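Long-range contacts in putative cytochrome P450 120 (Synechocystis sp., PDB 2VE3), which binds heme and retinoic acid and probably works as a monooxygenase of the cytochrome P450 family: residues Asp118-Lys123 against Thr157-Glu162; Arg149-Val154 against Thr258-Leu263. All coordinates share one frame; numbering follows the deposited sequence.

In the fold
Both contacts use helix 143-159: residues 149-154 serve contact 2, while residues 157-159, the last of the helix, and those that follow serve contact 1. The centres of the two contacts lie about 14 Å apart. Along the chain the order is 118-123, 149-154, 157-162, 258-263, so the pairings alternate. Contact 1 joins the C-terminal end of helix 143-159 to the N-terminal part of helix 121-137, about 19 Å from the centre of the chain. Contact 2 sets the same helix against the long helix 241-272, about 10 Å from that centre. Thus one helix of the P450 core connects a more peripheral junction with the helix that passes over the heme, and residues of both contacts touch the cofactor.

Contact 1: residues Asp118-Lys123 against Thr157-Glu162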
ATOM      1  N   ASP A 118       0.939   4.986 -19.268  1.00 40.28           N
ATOM      2  CA  ASP A 118       1.993   5.242 -20.243  1.00 40.05           C
ATOM      3  C   ASP A 118       2.317   6.737 -20.314  1.00 39.81           C
ATOM      4  O   ASP A 118       3.484   7.121 -20.406  1.00 39.98           O
ATOM      5  CB  ASP A 118       1.586   4.708 -21.620  1.00 40.51           C
ATOM      6  CG  ASP A 118       1.604   3.175 -21.703  1.00 41.36           C
ATOM      7  OD1 ASP A 118       1.698   2.489 -20.661  1.00 43.10           O
ATOM      8  OD2 ASP A 118       1.519   2.651 -22.837  1.00 42.58           O
ATOM      9  N   SER A 119       1.284   7.575 -20.232  1.00 39.40           N
ATOM     10  CA  SER A 119       1.461   9.029 -20.245  1.00 38.82           C
ATOM     11  C   SER A 119       2.030   9.607 -18.953  1.00 38.78           C
ATOM     12  O   SER A 119       2.496  10.748 -18.946  1.00 39.05           O
ATOM     13  CB  SER A 119       0.153   9.750 -20.625  1.00 38.94           C
ATOM     14  OG  SER A 119      -0.850   9.603 -19.637  1.00 38.18           O
ATOM     15  N   TYR A 120       1.999   8.834 -17.864  1.00 38.69           N
ATOM     16  CA  TYR A 120       2.585   9.271 -16.586  1.00 38.19           C
ATOM     17  C   TYR A 120       4.120   9.243 -16.600  1.00 37.41           C
ATOM     18  O   TYR A 120       4.770   9.977 -15.853  1.00 37.21           O
ATOM     19  CB  TYR A 120       2.076   8.409 -15.424  1.00 38.66           C
ATOM     20  CG  TYR A 120       0.670   8.707 -14.928  1.00 39.65           C
ATOM     21  CD1 TYR A 120       0.096   9.972 -15.079  1.00 40.76           C
ATOM     22  CD2 TYR A 120      -0.069   7.728 -14.256  1.00 40.53           C
ATOM     23  CE1 TYR A 120      -1.195  10.248 -14.599  1.00 41.69           C
ATOM     24  CE2 TYR A 120      -1.354   7.991 -13.768  1.00 40.31           C
ATOM     25  CZ  TYR A 120      -1.912   9.250 -13.945  1.00 40.87           C
ATOM     26  OH  TYR A 120      -3.176   9.520 -13.466  1.00 40.24           O
ATOM     27  N   LEU A 121       4.686   8.403 -17.458  1.00 36.68           N
ATOM     28  CA  LEU A 121       6.127   8.100 -17.437  1.00 36.36           C
ATOM     29  C   LEU A 121       7.136   9.260 -17.454  1.00 35.67           C
ATOM     30  O   LEU A 121       8.003   9.308 -16.571  1.00 35.54           O
ATOM     31  CB  LEU A 121       6.490   7.096 -18.529  1.00 36.69           C
ATOM     32  CG  LEU A 121       6.239   5.644 -18.167  1.00 37.30           C
ATOM     33  CD1 LEU A 121       7.070   4.785 -19.083  1.00 37.79           C
ATOM     34  CD2 LEU A 121       6.642   5.425 -16.720  1.00 38.48           C
ATOM     35  N   PRO A 122       7.046  10.171 -18.458  1.00 34.96           N
ATOM     36  CA  PRO A 122       8.015  11.268 -18.574  1.00 34.29           C
ATOM     37  C   PRO A 122       8.207  12.078 -17.277  1.00 33.68           C
ATOM     38  O   PRO A 122       9.348  12.303 -16.867  1.00 33.66           O
ATOM     39  CB  PRO A 122       7.415  12.147 -19.680  1.00 34.26           C
ATOM     40  CG  PRO A 122       6.620  11.208 -20.506  1.00 34.54           C
ATOM     41  CD  PRO A 122       6.044  10.221 -19.545  1.00 34.74           C
ATOM     42  N   LYS A 123       7.110  12.499 -16.642  1.00 32.71           N
ATOM     43  CA  LYS A 123       7.192  13.260 -15.390  1.00 32.02           C
ATOM     44  C   LYS A 123       7.699  12.388 -14.260  1.00 31.30           C
ATOM     45  O   LYS A 123       8.450  12.861 -13.402  1.00 30.71           O
ATOM     46  CB  LYS A 123       5.840  13.867 -14.973  1.00 32.16           C
ATOM     47  CG  LYS A 123       5.358  15.091 -15.761  1.00 32.24           C
ATOM     48  CD  LYS A 123       4.728  14.650 -17.071  1.00 32.84           C
ATOM     49  CE  LYS A 123       3.797  13.459 -16.851  1.00 32.17           C
ATOM     50  NZ  LYS A 123       3.945  12.446 -17.916  1.00 31.41           N
ATOM     51  N   THR A 157       2.565  15.237  -7.980  1.00 26.36           N
ATOM     52  CA  THR A 157       2.777  15.639  -9.373  1.00 27.43           C
ATOM     53  C   THR A 157       1.812  14.993 -10.363  1.00 27.82           C
ATOM     54  O   THR A 157       1.149  15.700 -11.121  1.00 28.32           O
ATOM     55  CB  THR A 157       4.239  15.387  -9.816  1.00 27.02           C
ATOM     56  OG1 THR A 157       5.103  16.192  -9.014  1.00 26.52           O
ATOM     57  CG2 THR A 157       4.464  15.726 -11.302  1.00 27.81           C
ATOM     58  N   LEU A 158       1.735  13.666 -10.353  1.00 28.30           N
ATOM     59  CA  LEU A 158       0.958  12.942 -11.361  1.00 28.83           C
ATOM     60  C   LEU A 158      -0.556  12.963 -11.131  1.00 29.52           C
ATOM     61  O   LEU A 158      -1.327  12.829 -12.088  1.00 29.19           O
ATOM     62  CB  LEU A 158       1.454  11.497 -11.503  1.00 28.65           C
ATOM     63  CG  LEU A 158       2.842  11.287 -12.121  1.00 28.65           C
ATOM     64  CD1 LEU A 158       3.221   9.839 -11.972  1.00 29.17           C
ATOM     65  CD2 LEU A 158       2.886  11.695 -13.604  1.00 28.20           C
ATOM     66  N   PHE A 159      -0.978  13.133  -9.876  1.00 30.21           N
ATOM     67  CA  PHE A 159      -2.408  13.136  -9.546  1.00 31.20           C
ATOM     68  C   PHE A 159      -3.028  14.535  -9.521  1.00 32.40           C
ATOM     69  O   PHE A 159      -4.227  14.686  -9.733  1.00 32.32           O
ATOM     70  CB  PHE A 159      -2.695  12.410  -8.220  1.00 30.21           C
ATOM     71  CG  PHE A 159      -2.257  10.965  -8.195  1.00 29.03           C
ATOM     72  CD1 PHE A 159      -2.149  10.221  -9.369  1.00 27.51           C
ATOM     73  CD2 PHE A 159      -1.967  10.341  -6.985  1.00 27.88           C
ATOM     74  CE1 PHE A 159      -1.753   8.894  -9.335  1.00 27.60           C
ATOM     75  CE2 PHE A 159      -1.568   9.010  -6.946  1.00 27.52           C
ATOM     76  CZ  PHE A 159      -1.459   8.285  -8.122  1.00 27.21           C
ATOM     77  N   MET A 160      -2.208  15.546  -9.254  1.00 34.31           N
ATOM     78  CA  MET A 160      -2.693  16.914  -9.149  1.00 35.91           C
ATOM     79  C   MET A 160      -2.099  17.881 -10.181  1.00 37.60           C
ATOM     80  O   MET A 160      -2.841  18.629 -10.818  1.00 38.24           O
ATOM     81  CB  MET A 160      -2.484  17.439  -7.724  1.00 36.21           C
ATOM     82  CG  MET A 160      -3.425  16.802  -6.695  1.00 35.82           C
ATOM     83  SD  MET A 160      -3.363  17.649  -5.117  1.00 34.72           S
ATOM     84  CE  MET A 160      -1.667  17.304  -4.631  1.00 34.67           C
ATOM     85  N   GLY A 161      -0.778  17.857 -10.353  1.00 39.44           N
ATOM     86  CA  GLY A 161      -0.078  18.798 -11.248  1.00 41.29           C
ATOM     87  C   GLY A 161       1.245  19.292 -10.675  1.00 42.96           C
ATOM     88  O   GLY A 161       1.465  19.232  -9.457  1.00 42.98           O
ATOM     89  N   GLU A 162       2.119  19.794 -11.558  1.00 44.39           N
ATOM     90  CA  GLU A 162       3.511  20.143 -11.214  1.00 45.68           C
ATOM     91  C   GLU A 162       3.680  21.334 -10.251  1.00 46.61           C
ATOM     92  O   GLU A 162       4.454  21.246  -9.293  1.00 46.88           O
ATOM     93  CB  GLU A 162       4.354  20.341 -12.489  1.00 45.50           C
TER
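Tyr120 and Leu158 bring the two backbones together, their CA atoms 6.6 Å apart, where the N-terminal region of helix 121-137 faces the last turn of helix 143-159. The Tyr120 ring has Leu158 CB over one face, 4.1 Å above the plane and displaced toward the rim, while Leu158 CD2 lies 3.6 Å from Tyr120 CD1. Leu158 CG is anti to its carbonyl carbon (chi1 -69°), and the CD2 branch beyond it also reaches the backbone, 3.4 Å from Tyr120 O. Lys123 borders this apolar patch with its aliphatic part: its CE is 3.8 Å from Leu158 CD2, and the chain folds back so that NZ turns to Tyr120 O in a weak hydrogen bond. Tyr120 OH comes to the edge of the Phe159 ring, near its plane, at 4.3 Å from CD1; Phe159 itself touches the heme and meets the ring of Phe396. An alanine in place of Tyr120 would probably open a gap beside Leu158 CB and CD2 and leave the Phe159 edge without its hydroxyl neighbour. With no polar bond between the segments, the junction rests on apolar fit, and through Phe159 it reaches the heme directly.

Contact 2: residues Arg149-Val154 against Thr258-Leu263; sequences RMTFDV and TLTSAL. With HEM (protoporphyrin IX containing Fe), chain C.
On the long helix 241-272, the I-helix of the P450 fold, helix 143-159 packs at the end of the former's Ala-Gly-His-Glu-Thr sequence, whose last residue is Thr258. The axes of the two short segments approach to 9.1 Å at 136° between their N-to-C directions, a crossing centred on Thr151 and Thr260. Their hydroxyls are hydrogen-bonded, Thr151 OG1 to Thr260 OG1 at 2.8 Å, and the side chains cross at about a right angle. Chi1 of 64° sets Thr151 OG1 between its backbone N and carbonyl carbon, on the side of Thr260. His256 ties in both: its ND1 bonds to Thr151 OG1 and its O to Thr260 OG1, so these buried hydroxyls are well satisfied. The Thr151 methyl CG2 meets Leu263 CD1 tip to tip at 3.8 Å and also lies 4.1 Å from Leu259 CB. Met150, bent at its last torsion, brings CE to Leu263 CD1 at 3.4 Å, tighter than usual for two carbons. Elsewhere on the I-helix, Thr258 OG1 lies 3.0 Å from heme CHC while bonding to Ala254 O, and Leu259 CD1 is 3.7 Å from heme CMC. Thr258 also touches retinoic acid. A long helix packed on helix 143-159 along one flank and facing heme and substrate on another is characteristic of the P450 I-helix.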
ATOM      1  N   ARG A 149      10.185  11.497   0.521  1.00 25.51           N
ATOM      2  CA  ARG A 149      10.112  12.779  -0.199  1.00 25.69           C
ATOM      3  C   ARG A 149       9.801  12.546  -1.669  1.00 24.69           C
ATOM      4  O   ARG A 149       8.902  13.176  -2.213  1.00 24.96           O
ATOM      5  CB  ARG A 149      11.385  13.612  -0.030  1.00 25.87           C
ATOM      6  CG  ARG A 149      11.622  14.082   1.410  1.00 29.53           C
ATOM      7  CD  ARG A 149      12.428  15.391   1.489  1.00 33.62           C
ATOM      8  NE  ARG A 149      11.553  16.538   1.768  1.00 38.03           N
ATOM      9  CZ  ARG A 149      11.219  16.963   2.989  1.00 38.43           C
ATOM     10  NH1 ARG A 149      11.694  16.349   4.075  1.00 38.86           N
ATOM     11  NH2 ARG A 149      10.408  18.003   3.129  1.00 37.45           N
ATOM     12  N   MET A 150      10.525  11.613  -2.284  1.00 24.07           N
ATOM     13  CA  MET A 150      10.343  11.268  -3.686  1.00 23.29           C
ATOM     14  C   MET A 150       8.935  10.765  -4.003  1.00 23.10           C
ATOM     15  O   MET A 150       8.286  11.310  -4.893  1.00 23.01           O
ATOM     16  CB  MET A 150      11.375  10.238  -4.129  1.00 23.57           C
ATOM     17  CG  MET A 150      11.323   9.899  -5.633  1.00 23.70           C
ATOM     18  SD  MET A 150      12.198   8.376  -6.064  1.00 23.19           S
ATOM     19  CE  MET A 150      11.239   7.174  -5.166  1.00 24.88           C
ATOM     20  N   THR A 151       8.467   9.738  -3.286  1.00 22.21           N
ATOM     21  CA  THR A 151       7.187   9.114  -3.639  1.00 22.08           C
ATOM     22  C   THR A 151       6.035  10.092  -3.473  1.00 22.27           C
ATOM     23  O   THR A 151       5.097  10.060  -4.267  1.00 22.53           O
ATOM     24  CB  THR A 151       6.853   7.821  -2.849  1.00 21.70           C
ATOM     25  OG1 THR A 151       6.707   8.113  -1.454  1.00 20.67           O
ATOM     26  CG2 THR A 151       7.894   6.751  -3.065  1.00 19.65           C
ATOM     27  N   PHE A 152       6.095  10.946  -2.447  1.00 22.69           N
ATOM     28  CA  PHE A 152       5.100  12.023  -2.313  1.00 23.41           C
ATOM     29  C   PHE A 152       5.141  12.943  -3.527  1.00 23.78           C
ATOM     30  O   PHE A 152       4.099  13.268  -4.088  1.00 25.12           O
ATOM     31  CB  PHE A 152       5.229  12.838  -1.013  1.00 23.15           C
ATOM     32  CG  PHE A 152       4.119  13.857  -0.841  1.00 22.95           C
ATOM     33  CD1 PHE A 152       2.823  13.445  -0.544  1.00 22.62           C
ATOM     34  CD2 PHE A 152       4.352  15.204  -1.053  1.00 22.78           C
ATOM     35  CE1 PHE A 152       1.779  14.376  -0.432  1.00 23.23           C
ATOM     36  CE2 PHE A 152       3.321  16.137  -0.937  1.00 22.56           C
ATOM     37  CZ  PHE A 152       2.041  15.721  -0.627  1.00 22.43           C
ATOM     38  N   ASP A 153       6.345  13.352  -3.926  1.00 24.23           N
ATOM     39  CA  ASP A 153       6.550  14.196  -5.102  1.00 24.22           C
ATOM     40  C   ASP A 153       5.956  13.626  -6.384  1.00 23.65           C
ATOM     41  O   ASP A 153       5.405  14.372  -7.177  1.00 22.98           O
ATOM     42  CB  ASP A 153       8.039  14.472  -5.324  1.00 24.77           C
ATOM     43  CG  ASP A 153       8.550  15.640  -4.505  1.00 26.65           C
ATOM     44  OD1 ASP A 153       7.946  15.943  -3.448  1.00 28.06           O
ATOM     45  OD2 ASP A 153       9.563  16.247  -4.917  1.00 27.49           O
ATOM     46  N   VAL A 154       6.100  12.315  -6.591  1.00 23.10           N
ATOM     47  CA  VAL A 154       5.550  11.648  -7.775  1.00 22.79           C
ATOM     48  C   VAL A 154       4.016  11.675  -7.717  1.00 23.49           C
ATOM     49  O   VAL A 154       3.353  11.990  -8.712  1.00 23.80           O
ATOM     50  CB  VAL A 154       6.079  10.197  -7.914  1.00 22.72           C
ATOM     51  CG1 VAL A 154       5.397   9.453  -9.037  1.00 21.76           C
ATOM     52  CG2 VAL A 154       7.581  10.191  -8.164  1.00 22.00           C
ATOM     53  N   THR A 258       2.169   3.447   0.380  1.00 14.15           N
ATOM     54  CA  THR A 258       2.444   2.063  -0.019  1.00 13.74           C
ATOM     55  C   THR A 258       3.767   2.009  -0.792  1.00 13.73           C
ATOM     56  O   THR A 258       4.591   1.122  -0.567  1.00 12.56           O
ATOM     57  CB  THR A 258       1.261   1.457  -0.857  1.00 13.82           C
ATOM     58  OG1 THR A 258       1.116   2.173  -2.089  1.00 12.88           O
ATOM     59  CG2 THR A 258      -0.069   1.540  -0.072  1.00 11.64           C
ATOM     60  N   LEU A 259       3.975   2.985  -1.676  1.00 13.32           N
ATOM     61  CA  LEU A 259       5.178   2.994  -2.501  1.00 14.53           C
ATOM     62  C   LEU A 259       6.438   3.290  -1.726  1.00 15.26           C
ATOM     63  O   LEU A 259       7.496   2.792  -2.070  1.00 16.36           O
ATOM     64  CB  LEU A 259       5.021   3.914  -3.719  1.00 13.94           C
ATOM     65  CG  LEU A 259       4.418   3.010  -4.790  1.00 15.06           C
ATOM     66  CD1 LEU A 259       3.210   3.622  -5.451  1.00 16.76           C
ATOM     67  CD2 LEU A 259       5.501   2.516  -5.783  1.00 16.01           C
ATOM     68  N   THR A 260       6.335   4.111  -0.682  1.00 16.92           N
ATOM     69  CA  THR A 260       7.447   4.284   0.257  1.00 17.68           C
ATOM     70  C   THR A 260       7.940   2.942   0.828  1.00 17.26           C
ATOM     71  O   THR A 260       9.124   2.658   0.815  1.00 17.50           O
ATOM     72  CB  THR A 260       7.047   5.209   1.396  1.00 18.15           C
ATOM     73  OG1 THR A 260       6.954   6.556   0.897  1.00 19.84           O
ATOM     74  CG2 THR A 260       8.078   5.145   2.486  1.00 18.53           C
ATOM     75  N   SER A 261       7.016   2.134   1.330  1.00 17.44           N
ATOM     76  CA  SER A 261       7.323   0.788   1.810  1.00 17.42           C
ATOM     77  C   SER A 261       7.902  -0.141   0.704  1.00 17.25           C
ATOM     78  O   SER A 261       8.980  -0.722   0.886  1.00 17.13           O
ATOM     79  CB  SER A 261       6.098   0.179   2.493  1.00 17.29           C
ATOM     80  OG  SER A 261       6.401  -1.085   3.042  1.00 19.18           O
ATOM     81  N   ALA A 262       7.215  -0.255  -0.437  1.00 16.27           N
ATOM     82  CA  ALA A 262       7.661  -1.158  -1.502  1.00 15.51           C
ATOM     83  C   ALA A 262       9.095  -0.841  -1.949  1.00 15.24           C
ATOM     84  O   ALA A 262       9.900  -1.752  -2.137  1.00 14.38           O
ATOM     85  CB  ALA A 262       6.695  -1.149  -2.690  1.00 14.93           C
ATOM     86  N   LEU A 263       9.411   0.449  -2.089  1.00 15.16           N
ATOM     87  CA  LEU A 263      10.735   0.862  -2.597  1.00 15.07           C
ATOM     88  C   LEU A 263      11.842   0.792  -1.563  1.00 14.96           C
ATOM     89  O   LEU A 263      12.974   0.526  -1.946  1.00 15.23           O
ATOM     90  CB  LEU A 263      10.713   2.261  -3.222  1.00 15.52           C
ATOM     91  CG  LEU A 263       9.675   2.614  -4.290  1.00 16.13           C
ATOM     92  CD1 LEU A 263       9.966   4.031  -4.768  1.00 15.65           C
ATOM     93  CD2 LEU A 263       9.628   1.627  -5.464  1.00 17.06           C
TER
HETATM   94  CHA HEM C1444      -6.961  -1.218  -1.950  1.00 15.28           C
HETATM   95  CHB HEM C1444      -2.415  -2.843  -1.382  1.00 15.04           C
HETATM   96  CHC HEM C1444      -0.731   0.887  -4.013  1.00 14.33           C
HETATM   97  CHD HEM C1444      -5.153   2.811  -4.116  1.00 15.48           C
HETATM   98  C1A HEM C1444      -5.890  -2.015  -1.567  1.00 15.75           C
HETATM   99  C2A HEM C1444      -5.935  -3.250  -0.806  1.00 16.53           C
HETATM  100  C3A HEM C1444      -4.671  -3.698  -0.670  1.00 15.64           C
HETATM  101  C4A HEM C1444      -3.794  -2.753  -1.314  1.00 14.57           C
HETATM  102  CMA HEM C1444      -4.190  -4.966   0.059  1.00 12.91           C
HETATM  103  CAA HEM C1444      -7.224  -3.943  -0.305  1.00 17.66           C
HETATM  104  CBA HEM C1444      -7.601  -3.537   1.117  1.00 22.28           C
HETATM  105  CGA HEM C1444      -8.957  -4.142   1.414  1.00 23.09           C
HETATM  106  O1A HEM C1444      -9.046  -5.404   1.424  1.00 24.72           O
HETATM  107  O2A HEM C1444      -9.936  -3.371   1.641  1.00 20.81           O
HETATM  108  C1B HEM C1444      -1.569  -2.000  -2.079  1.00 12.51           C
HETATM  109  C2B HEM C1444      -0.143  -2.194  -2.303  1.00 12.92           C
HETATM  110  C3B HEM C1444       0.320  -1.163  -3.039  1.00 12.23           C
HETATM  111  C4B HEM C1444      -0.797  -0.291  -3.293  1.00 13.05           C
HETATM  112  CMB HEM C1444       0.661  -3.403  -1.776  1.00 10.82           C
HETATM  113  CAB HEM C1444       1.773  -0.870  -3.538  1.00 15.23           C
HETATM  114  CBB HEM C1444       2.633  -1.828  -3.918  1.00 16.01           C
HETATM  115  C1C HEM C1444      -1.777   1.724  -4.324  1.00 13.00           C
HETATM  116  C2C HEM C1444      -1.716   2.906  -5.159  1.00 13.34           C
HETATM  117  C3C HEM C1444      -2.941   3.446  -5.194  1.00 14.01           C
HETATM  118  C4C HEM C1444      -3.810   2.617  -4.358  1.00 14.88           C
HETATM  119  CMC HEM C1444      -0.448   3.408  -5.904  1.00 12.86           C
HETATM  120  CAC HEM C1444      -3.397   4.704  -5.990  1.00 15.51           C
HETATM  121  CBC HEM C1444      -3.069   5.956  -5.651  1.00 17.19           C
HETATM  122  C1D HEM C1444      -6.023   1.955  -3.471  1.00 14.67           C
HETATM  123  C2D HEM C1444      -7.387   2.284  -3.150  1.00 16.13           C
HETATM  124  C3D HEM C1444      -7.959   1.037  -2.467  1.00 14.38           C
HETATM  125  C4D HEM C1444      -6.883   0.064  -2.471  1.00 15.82           C
HETATM  126  CMD HEM C1444      -8.109   3.627  -3.431  1.00 16.86           C
HETATM  127  CAD HEM C1444      -9.385   0.829  -1.908  1.00 15.12           C
HETATM  128  CBD HEM C1444     -10.143  -0.083  -2.870  1.00 14.58           C
HETATM  129  CGD HEM C1444     -11.560  -0.297  -2.394  1.00 17.76           C
HETATM  130  O1D HEM C1444     -12.366  -0.812  -3.208  1.00 18.96           O
HETATM  131  O2D HEM C1444     -11.905   0.036  -1.221  1.00 19.97           O
HETATM  132  NA  HEM C1444      -4.574  -1.746  -1.857  1.00 14.51           N
HETATM  133  NB  HEM C1444      -1.931  -0.817  -2.684  1.00 13.52           N
HETATM  134  NC  HEM C1444      -3.066   1.577  -3.839  1.00 14.17           N
HETATM  135  ND  HEM C1444      -5.761   0.641  -3.073  1.00 15.52           N
HETATM  136 FE   HEM C1444      -3.835  -0.218  -3.130  1.00 15.89          FE